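Putative sugar binding protein (Bacteroides vulgatus ATCC 8482, PDB 3KEZ) probably binds sugars or related nutrients at the bacterial outer membrane, as a calcium-containing member of the SusD family. Local coordinates at residues A[25-30]-A[120-125]; A[87-92]-A[124-129]; A[95-100]-A[152-157]. All blocks are in the same frame, centred on the assembly; numbering follows the deposited sequence.

All three contacts lie in the helical region near the N-terminus and away from the calcium site. Contacts 1 and 2 are buried, their centres about 7 Å apart. Both use helix 109-134, which meets helix 20-34 in the first and helix 80-96 in the second, and both are apolar packing, without a hydrogen bond between their segments. The two also touch: Ile122 of contact 1 packs on Ile88 and Cys92 of contact 2. Contact 3 is a surface contact, where residues 95-100, at which helix 80-96 runs out, meet an irregular loop. There one selenomethionine does most of the touching, and Gln90 from contact 2 adds hydrogen bonds to the same loop.

Contact 1: residues A[25-30]-A[120-125]; sequences FTLNGI and LAIRGM
Ile122 points from helix 109-134 into a pair of aliphatic residues one turn apart on helix 20-34, Leu27 and Ile30. The contact is wholly apolar, with no hydrogen bond crossing it. Ile30 CG2 meets Ile122 CG2 at 3.8 Å, branch against branch. In both isoleucines this methyl is the one set opposite the backbone N, with CG1 turned beside that N (chi1 -73° in Ile30 and -69° in Ile122). CG1 of Ile122 then carries CD1 on toward helix 20-34, where it touches Leu27 CD2 at 3.9 Å and Ile30 CG2 at 4.0 Å. Leu27 reaches this methyl only with the end of its side chain, and the two residues cross obliquely.

The segments bury 104 Å² between them, and helix 80-96 completes the cluster: Ile95 packs on Leu27, while Ile88 and Cys92 pack on Ile122. Next to Ile122 in sequence, Arg123 ties helix 109-134 to its other neighbours through a salt bridge with Asp176 and a hydrogen bond with Asn93. A shared apolar core where three helices converge is consistent with the TPR-like helical packing of SusD-family proteins.

Contact 2: residues A[87-92]-A[124-129]; sequences SIIQNC and GMALFD
Ala126 of helix 109-134 sets its single methyl against two consecutive residues of helix 80-96, Ile88 and Ile89. The apolar contacts are uneven. Ile89 CG1 comes to 3.7 Å from Ala126 CB, whereas Ile88 offers its CG2 branch to the same methyl at a looser 4.1 Å. Beyond CG1 the Ile89 chain runs out extended (chi2 170°), carrying CD1 past the alanine to the backbone of the next residue, 4.0 Å from Leu127 N. The side chain of Leu127 meets this methyl through its CB.

The local axes approach to 9.3 Å, an ordinary packing distance, and run antiparallel with an inclination, 150° between their directions. These are successive helices of the chain, so they form an antiparallel helical hairpin, as in the TPR-like part of SusD-family proteins. Around the contact, Leu127 packs on Val148 and on Ile173 of helix 166-183, and Ile88 on Met34 of helix 20-34.

The polar bonding stays within one helix. Asn91 ND2 donates back to Ser87 O at 3.0 Å from above the carbonyl plane, with a bent N-H...O angle of 137°; Asn91 N reaches the same oxygen from the opposite face.

Contact 3: residues A[95-100]-A[152-157]; sequences ILMNVD and KELSTI
The selenium of the selenomethionine Met97 stands above the plane of the flat peptide group joining Glu153 to Leu154 but outside its edge, on the side opposite Glu153 O. Met97 SE is 3.8 Å from Glu153 CA, and Met97 SE is 4.1 Å from Leu154 N. Gln90 NE2 and Asn93 ND2 of helix 80-96 donate to Glu153 O, two hydrogen bonds that would limit rotation of the peptide, and Gln90 OE1 accepts from Ser155 N. Of the flat side-chain groups, the amide of Asn98 is bonded through ND2 to Leu94 O, within its own part of the chain, and the Glu153 carboxylate extends away from the selenium.

The rest of the contact is apolar packing by the same selenoether. Met97 SE meets Leu154 CG at 3.9 Å, the two side chains lying at a slant to one another, and Glu153 CB follows at 4.2 Å from Met97 SE. Nearer its root, Met97 CG passes Lys152 O at 4.3 Å. CG beside the backbone N (chi1 -67°) and an extended chi2 (171°) carry SE to the loop; the bend at chi3 (79°) turns only the terminal methyl CE.

No hydrogen bond crosses between the two segments. Lys152 sends its amine to a salt bridge with Glu172. The contact thus joins residues 95-100, where helix 80-96 runs out, to the irregular connection leading into helix 166-183, at the surface of the TPR-like helical region of this SusD-family protein.

Contact 1: residues A[25-30]-A[120-125]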
loop_
_atom_site.group_PDB
_atom_site.type_symbol
_atom_site.label_atom_id
_atom_site.label_comp_id
_atom_site.label_asym_id
_atom_site.label_seq_id
_atom_site.Cartn_x
_atom_site.Cartn_y
_atom_site.Cartn_z
ATOM N N PHE A 25 -21.560 -7.249 9.775
ATOM C CA PHE A 25 -21.707 -8.109 8.603
ATOM C C PHE A 25 -21.238 -7.425 7.334
ATOM O O PHE A 25 -20.539 -8.020 6.509
ATOM C CB PHE A 25 -23.183 -8.505 8.436
ATOM C CG PHE A 25 -23.434 -9.347 7.218
ATOM C CD1 PHE A 25 -23.199 -10.718 7.249
ATOM C CD2 PHE A 25 -23.877 -8.771 6.039
ATOM C CE1 PHE A 25 -23.423 -11.496 6.135
ATOM C CE2 PHE A 25 -24.082 -9.542 4.910
ATOM C CZ PHE A 25 -23.859 -10.912 4.965
ATOM N N THR A 26 -21.597 -6.157 7.182
ATOM C CA THR A 26 -21.176 -5.410 6.019
ATOM C C THR A 26 -19.646 -5.257 6.035
ATOM O O THR A 26 -19.022 -5.442 4.999
ATOM C CB THR A 26 -21.884 -4.047 5.920
ATOM O OG1 THR A 26 -23.301 -4.246 5.997
ATOM C CG2 THR A 26 -21.556 -3.331 4.593
ATOM N N LEU A 27 -19.047 -4.966 7.202
ATOM C CA LEU A 27 -17.574 -4.824 7.276
ATOM C C LEU A 27 -16.886 -6.147 6.922
ATOM O O LEU A 27 -15.903 -6.155 6.202
ATOM C CB LEU A 27 -17.058 -4.282 8.627
ATOM C CG LEU A 27 -17.044 -2.754 8.745
ATOM C CD1 LEU A 27 -16.912 -2.269 10.246
ATOM C CD2 LEU A 27 -15.980 -2.144 7.762
ATOM N N ASN A 28 -17.428 -7.250 7.411
ATOM C CA ASN A 28 -16.855 -8.541 7.110
ATOM C C ASN A 28 -16.821 -8.789 5.611
ATOM O O ASN A 28 -15.812 -9.265 5.095
ATOM C CB ASN A 28 -17.621 -9.662 7.826
ATOM C CG ASN A 28 -17.499 -9.589 9.346
ATOM O OD1 ASN A 28 -16.526 -9.070 9.875
ATOM N ND2 ASN A 28 -18.493 -10.116 10.050
ATOM N N GLY A 29 -17.907 -8.449 4.916
ATOM C CA GLY A 29 -17.928 -8.508 3.460
ATOM C C GLY A 29 -16.846 -7.650 2.828
ATOM O O GLY A 29 -16.188 -8.077 1.877
ATOM N N ILE A 30 -16.650 -6.439 3.370
ATOM C CA ILE A 30 -15.637 -5.516 2.837
ATOM C C ILE A 30 -14.228 -6.160 2.964
ATOM O O ILE A 30 -13.512 -6.260 2.007
ATOM C CB ILE A 30 -15.707 -4.121 3.536
ATOM C CG1 ILE A 30 -16.950 -3.342 3.065
ATOM C CG2 ILE A 30 -14.452 -3.329 3.289
ATOM C CD1 ILE A 30 -17.505 -2.321 4.097
ATOM N N LEU A 120 -14.872 4.544 7.456
ATOM C CA LEU A 120 -14.226 5.783 7.032
ATOM C C LEU A 120 -12.769 5.557 6.576
ATOM O O LEU A 120 -12.389 6.031 5.521
ATOM C CB LEU A 120 -14.252 6.824 8.157
ATOM C CG LEU A 120 -15.614 7.506 8.339
ATOM C CD1 LEU A 120 -15.710 8.234 9.668
ATOM C CD2 LEU A 120 -15.849 8.467 7.158
ATOM N N ALA A 121 -11.970 4.848 7.377
ATOM C CA ALA A 121 -10.594 4.561 7.003
ATOM C C ALA A 121 -10.480 3.783 5.697
ATOM O O ALA A 121 -9.685 4.122 4.825
ATOM C CB ALA A 121 -9.865 3.835 8.161
ATOM N N ILE A 122 -11.318 2.765 5.543
ATOM C CA ILE A 122 -11.369 1.950 4.363
ATOM C C ILE A 122 -11.788 2.774 3.147
ATOM O O ILE A 122 -11.166 2.674 2.131
ATOM C CB ILE A 122 -12.272 0.712 4.563
ATOM C CG1 ILE A 122 -11.584 -0.238 5.547
ATOM C CG2 ILE A 122 -12.483 -0.077 3.271
ATOM C CD1 ILE A 122 -12.483 -1.346 6.132
ATOM N N ARG A 123 -12.801 3.627 3.269
ATOM C CA ARG A 123 -13.193 4.474 2.144
ATOM C C ARG A 123 -12.058 5.402 1.716
ATOM O O ARG A 123 -11.863 5.613 0.527
ATOM C CB ARG A 123 -14.463 5.282 2.431
ATOM C CG ARG A 123 -15.032 5.973 1.178
ATOM C CD ARG A 123 -16.438 6.497 1.453
ATOM N NE ARG A 123 -16.418 7.613 2.398
ATOM C CZ ARG A 123 -17.492 8.250 2.874
ATOM N NH1 ARG A 123 -18.720 7.890 2.497
ATOM N NH2 ARG A 123 -17.324 9.270 3.716
ATOM N N GLY A 124 -11.345 5.978 2.694
ATOM C CA GLY A 124 -10.192 6.832 2.413
ATOM C C GLY A 124 -9.072 6.077 1.702
ATOM O O GLY A 124 -8.503 6.573 0.728
HETATM N N MSE A 125 -8.747 4.885 2.215
HETATM C CA MSE A 125 -7.780 4.004 1.591
HETATM C C MSE A 125 -8.162 3.685 0.171
HETATM O O MSE A 125 -7.325 3.753 -0.747
HETATM C CB MSE A 125 -7.632 2.712 2.396
HETATM C CG MSE A 125 -6.618 1.760 1.830
HETATM SE SE MSE A 125 -6.714 0.075 2.825
HETATM C CE MSE A 125 -6.437 0.764 4.633
#

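Contact 2: residues A[87-92]-A[124-129]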
loop_
_atom_site.group_PDB
_atom_site.type_symbol
_atom_site.label_atom_id
_atom_site.label_comp_id
_atom_site.label_asym_id
_atom_site.label_seq_id
_atom_site.Cartn_x
_atom_site.Cartn_y
_atom_site.Cartn_z
ATOM N N SER A 87 -16.542 -1.212 -5.399
ATOM C CA SER A 87 -17.339 -2.140 -4.579
ATOM C C SER A 87 -17.164 -1.901 -3.079
ATOM O O SER A 87 -18.143 -1.769 -2.331
ATOM C CB SER A 87 -16.948 -3.572 -4.907
ATOM O OG SER A 87 -17.698 -4.470 -4.140
ATOM N N ILE A 88 -15.908 -1.861 -2.643
ATOM C CA ILE A 88 -15.540 -1.543 -1.287
ATOM C C ILE A 88 -16.135 -0.181 -0.829
ATOM O O ILE A 88 -16.812 -0.081 0.220
ATOM C CB ILE A 88 -13.982 -1.560 -1.133
ATOM C CG1 ILE A 88 -13.445 -2.983 -1.238
ATOM C CG2 ILE A 88 -13.564 -0.854 0.167
ATOM C CD1 ILE A 88 -11.968 -3.041 -1.565
ATOM N N ILE A 89 -15.891 0.860 -1.610
ATOM C CA ILE A 89 -16.483 2.192 -1.313
ATOM C C ILE A 89 -18.026 2.143 -1.197
ATOM O O ILE A 89 -18.600 2.723 -0.283
ATOM C CB ILE A 89 -16.063 3.277 -2.401
ATOM C CG1 ILE A 89 -14.547 3.529 -2.325
ATOM C CG2 ILE A 89 -16.956 4.522 -2.250
ATOM C CD1 ILE A 89 -13.918 4.397 -3.506
ATOM N N GLN A 90 -18.700 1.456 -2.108
ATOM C CA GLN A 90 -20.180 1.355 -1.999
ATOM C C GLN A 90 -20.624 0.771 -0.657
ATOM O O GLN A 90 -21.568 1.255 -0.061
ATOM C CB GLN A 90 -20.791 0.499 -3.117
ATOM C CG GLN A 90 -20.955 1.161 -4.434
ATOM C CD GLN A 90 -21.999 2.255 -4.419
ATOM O OE1 GLN A 90 -23.204 1.988 -4.366
ATOM N NE2 GLN A 90 -21.545 3.488 -4.482
ATOM N N ASN A 91 -19.946 -0.279 -0.179
ATOM C CA ASN A 91 -20.318 -0.878 1.120
ATOM C C ASN A 91 -19.933 -0.030 2.334
ATOM O O ASN A 91 -20.617 -0.062 3.393
ATOM C CB ASN A 91 -19.776 -2.314 1.198
ATOM C CG ASN A 91 -20.576 -3.264 0.303
ATOM O OD1 ASN A 91 -21.704 -3.601 0.621
ATOM N ND2 ASN A 91 -20.020 -3.625 -0.845
ATOM N N CYS A 92 -18.843 0.729 2.201
ATOM C CA CYS A 92 -18.508 1.726 3.204
ATOM C C CYS A 92 -19.610 2.773 3.287
ATOM O O CYS A 92 -20.019 3.123 4.366
ATOM C CB CYS A 92 -17.188 2.421 2.899
ATOM S SG CYS A 92 -15.702 1.348 3.061
ATOM N N GLY A 124 -11.345 5.978 2.694
ATOM C CA GLY A 124 -10.192 6.832 2.413
ATOM C C GLY A 124 -9.072 6.077 1.702
ATOM O O GLY A 124 -8.503 6.573 0.728
HETATM N N MSE A 125 -8.747 4.885 2.215
HETATM C CA MSE A 125 -7.780 4.004 1.591
HETATM C C MSE A 125 -8.162 3.685 0.171
HETATM O O MSE A 125 -7.325 3.753 -0.747
HETATM C CB MSE A 125 -7.632 2.712 2.396
HETATM C CG MSE A 125 -6.618 1.760 1.830
HETATM SE SE MSE A 125 -6.714 0.075 2.825
HETATM C CE MSE A 125 -6.437 0.764 4.633
ATOM N N ALA A 126 -9.407 3.286 -0.017
ATOM C CA ALA A 126 -9.832 2.823 -1.350
ATOM C C ALA A 126 -9.819 3.984 -2.356
ATOM O O ALA A 126 -9.374 3.811 -3.508
ATOM C CB ALA A 126 -11.216 2.158 -1.284
ATOM N N LEU A 127 -10.299 5.163 -1.937
ATOM C CA LEU A 127 -10.299 6.313 -2.836
ATOM C C LEU A 127 -8.847 6.780 -3.084
ATOM O O LEU A 127 -8.515 7.165 -4.199
ATOM C CB LEU A 127 -11.181 7.465 -2.336
ATOM C CG LEU A 127 -11.278 8.765 -3.191
ATOM C CD1 LEU A 127 -11.705 8.431 -4.596
ATOM C CD2 LEU A 127 -12.254 9.755 -2.508
ATOM N N PHE A 128 -7.978 6.681 -2.081
ATOM C CA PHE A 128 -6.544 6.998 -2.276
ATOM C C PHE A 128 -5.931 6.076 -3.343
ATOM O O PHE A 128 -5.242 6.548 -4.259
ATOM C CB PHE A 128 -5.781 6.926 -0.950
ATOM C CG PHE A 128 -4.296 7.200 -1.066
ATOM C CD1 PHE A 128 -3.823 8.416 -1.516
ATOM C CD2 PHE A 128 -3.358 6.241 -0.660
ATOM C CE1 PHE A 128 -2.447 8.678 -1.553
ATOM C CE2 PHE A 128 -2.017 6.490 -0.728
ATOM C CZ PHE A 128 -1.556 7.706 -1.139
ATOM N N ASP A 129 -6.218 4.776 -3.266
ATOM C CA ASP A 129 -5.694 3.861 -4.264
ATOM C C ASP A 129 -6.240 4.172 -5.654
ATOM O O ASP A 129 -5.487 4.176 -6.631
ATOM C CB ASP A 129 -5.911 2.385 -3.860
ATOM C CG ASP A 129 -4.774 1.841 -3.032
ATOM O OD1 ASP A 129 -3.626 2.101 -3.441
ATOM O OD2 ASP A 129 -5.003 1.190 -1.970
#

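Contact 3: residues A[95-100]-A[152-157]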
loop_
_atom_site.group_PDB
_atom_site.type_symbol
_atom_site.label_atom_id
_atom_site.label_comp_id
_atom_site.label_asym_id
_atom_site.label_seq_id
_atom_site.Cartn_x
_atom_site.Cartn_y
_atom_site.Cartn_z
ATOM N N ILE A 95 -22.626 1.557 5.074
ATOM C CA ILE A 95 -22.436 1.663 6.511
ATOM C C ILE A 95 -22.620 3.112 6.954
ATOM O O ILE A 95 -23.339 3.400 7.918
ATOM C CB ILE A 95 -21.030 1.179 6.966
ATOM C CG1 ILE A 95 -20.977 -0.336 6.958
ATOM C CG2 ILE A 95 -20.676 1.712 8.400
ATOM C CD1 ILE A 95 -19.521 -0.928 6.996
ATOM N N LEU A 96 -21.953 4.020 6.257
ATOM C CA LEU A 96 -21.831 5.401 6.745
ATOM C C LEU A 96 -23.169 6.135 6.683
ATOM O O LEU A 96 -23.441 6.963 7.544
ATOM C CB LEU A 96 -20.701 6.150 6.017
ATOM C CG LEU A 96 -19.333 5.601 6.430
ATOM C CD1 LEU A 96 -18.212 6.151 5.567
ATOM C CD2 LEU A 96 -19.113 5.845 7.985
HETATM N N MSE A 97 -24.024 5.778 5.715
HETATM C CA MSE A 97 -25.323 6.398 5.600
HETATM C C MSE A 97 -26.314 5.872 6.651
HETATM O O MSE A 97 -27.403 6.434 6.826
HETATM C CB MSE A 97 -25.901 6.160 4.194
HETATM C CG MSE A 97 -25.158 6.840 3.059
HETATM SE SE MSE A 97 -25.868 6.205 1.362
HETATM C CE MSE A 97 -27.447 7.259 1.307
ATOM N N ASN A 98 -25.946 4.820 7.364
ATOM C CA ASN A 98 -26.885 4.156 8.260
ATOM C C ASN A 98 -26.448 4.100 9.703
ATOM O O ASN A 98 -27.282 4.184 10.603
ATOM C CB ASN A 98 -27.189 2.748 7.729
ATOM C CG ASN A 98 -28.153 2.781 6.583
ATOM O OD1 ASN A 98 -29.365 2.862 6.782
ATOM N ND2 ASN A 98 -27.629 2.770 5.369
ATOM N N VAL A 99 -25.141 4.027 9.925
ATOM C CA VAL A 99 -24.630 3.734 11.238
ATOM C C VAL A 99 -25.062 4.742 12.294
ATOM O O VAL A 99 -25.288 4.358 13.440
ATOM C CB VAL A 99 -23.068 3.580 11.264
ATOM C CG1 VAL A 99 -22.393 4.883 10.894
ATOM C CG2 VAL A 99 -22.631 3.104 12.624
ATOM N N ASP A 100 -25.155 6.017 11.937
ATOM C CA ASP A 100 -25.511 7.046 12.930
ATOM C C ASP A 100 -27.017 7.087 13.230
ATOM O O ASP A 100 -27.434 7.696 14.188
ATOM C CB ASP A 100 -25.037 8.427 12.470
ATOM C CG ASP A 100 -23.517 8.540 12.423
ATOM O OD1 ASP A 100 -22.835 7.875 13.234
ATOM O OD2 ASP A 100 -23.012 9.321 11.591
ATOM N N LYS A 152 -20.234 8.910 -2.761
ATOM C CA LYS A 152 -20.469 8.888 -1.324
ATOM C C LYS A 152 -21.854 8.345 -0.954
ATOM O O LYS A 152 -22.176 8.202 0.233
ATOM C CB LYS A 152 -20.250 10.299 -0.749
ATOM C CG LYS A 152 -18.756 10.622 -0.598
ATOM C CD LYS A 152 -18.465 12.039 -0.266
ATOM C CE LYS A 152 -18.597 12.305 1.210
ATOM N NZ LYS A 152 -18.196 13.711 1.443
ATOM N N GLU A 153 -22.685 8.091 -1.962
ATOM C CA GLU A 153 -23.965 7.439 -1.732
ATOM C C GLU A 153 -24.035 6.105 -2.508
ATOM O O GLU A 153 -23.016 5.592 -2.964
ATOM C CB GLU A 153 -25.091 8.413 -2.065
ATOM C CG GLU A 153 -24.956 9.728 -1.287
ATOM C CD GLU A 153 -26.073 10.717 -1.578
ATOM O OE1 GLU A 153 -26.197 11.166 -2.746
ATOM O OE2 GLU A 153 -26.808 11.062 -0.631
ATOM N N LEU A 154 -25.222 5.518 -2.612
ATOM C CA LEU A 154 -25.349 4.206 -3.210
ATOM C C LEU A 154 -25.682 4.355 -4.697
ATOM O O LEU A 154 -26.567 5.128 -5.103
ATOM C CB LEU A 154 -26.418 3.371 -2.482
ATOM C CG LEU A 154 -26.228 3.154 -0.972
ATOM C CD1 LEU A 154 -27.347 2.230 -0.436
ATOM C CD2 LEU A 154 -24.756 2.649 -0.608
ATOM N N SER A 155 -24.985 3.592 -5.502
ATOM C CA SER A 155 -25.179 3.584 -6.943
ATOM C C SER A 155 -26.503 2.934 -7.380
ATOM O O SER A 155 -27.016 2.039 -6.722
ATOM C CB SER A 155 -24.016 2.811 -7.563
ATOM O OG SER A 155 -22.820 3.561 -7.390
ATOM N N THR A 156 -27.056 3.427 -8.470
ATOM C CA THR A 156 -28.207 2.817 -9.146
ATOM C C THR A 156 -27.830 2.678 -10.597
ATOM O O THR A 156 -26.769 3.165 -11.004
ATOM C CB THR A 156 -29.439 3.728 -9.138
ATOM O OG1 THR A 156 -29.190 4.857 -9.997
ATOM C CG2 THR A 156 -29.797 4.167 -7.698
ATOM N N ILE A 157 -28.722 2.087 -11.393
ATOM C CA ILE A 157 -28.505 1.995 -12.850
ATOM C C ILE A 157 -28.351 3.353 -13.574
ATOM O O ILE A 157 -27.856 3.400 -14.718
ATOM C CB ILE A 157 -29.590 1.137 -13.557
ATOM C CG1 ILE A 157 -30.962 1.835 -13.558
ATOM C CG2 ILE A 157 -29.660 -0.228 -12.916
ATOM C CD1 ILE A 157 -32.009 1.136 -14.395
#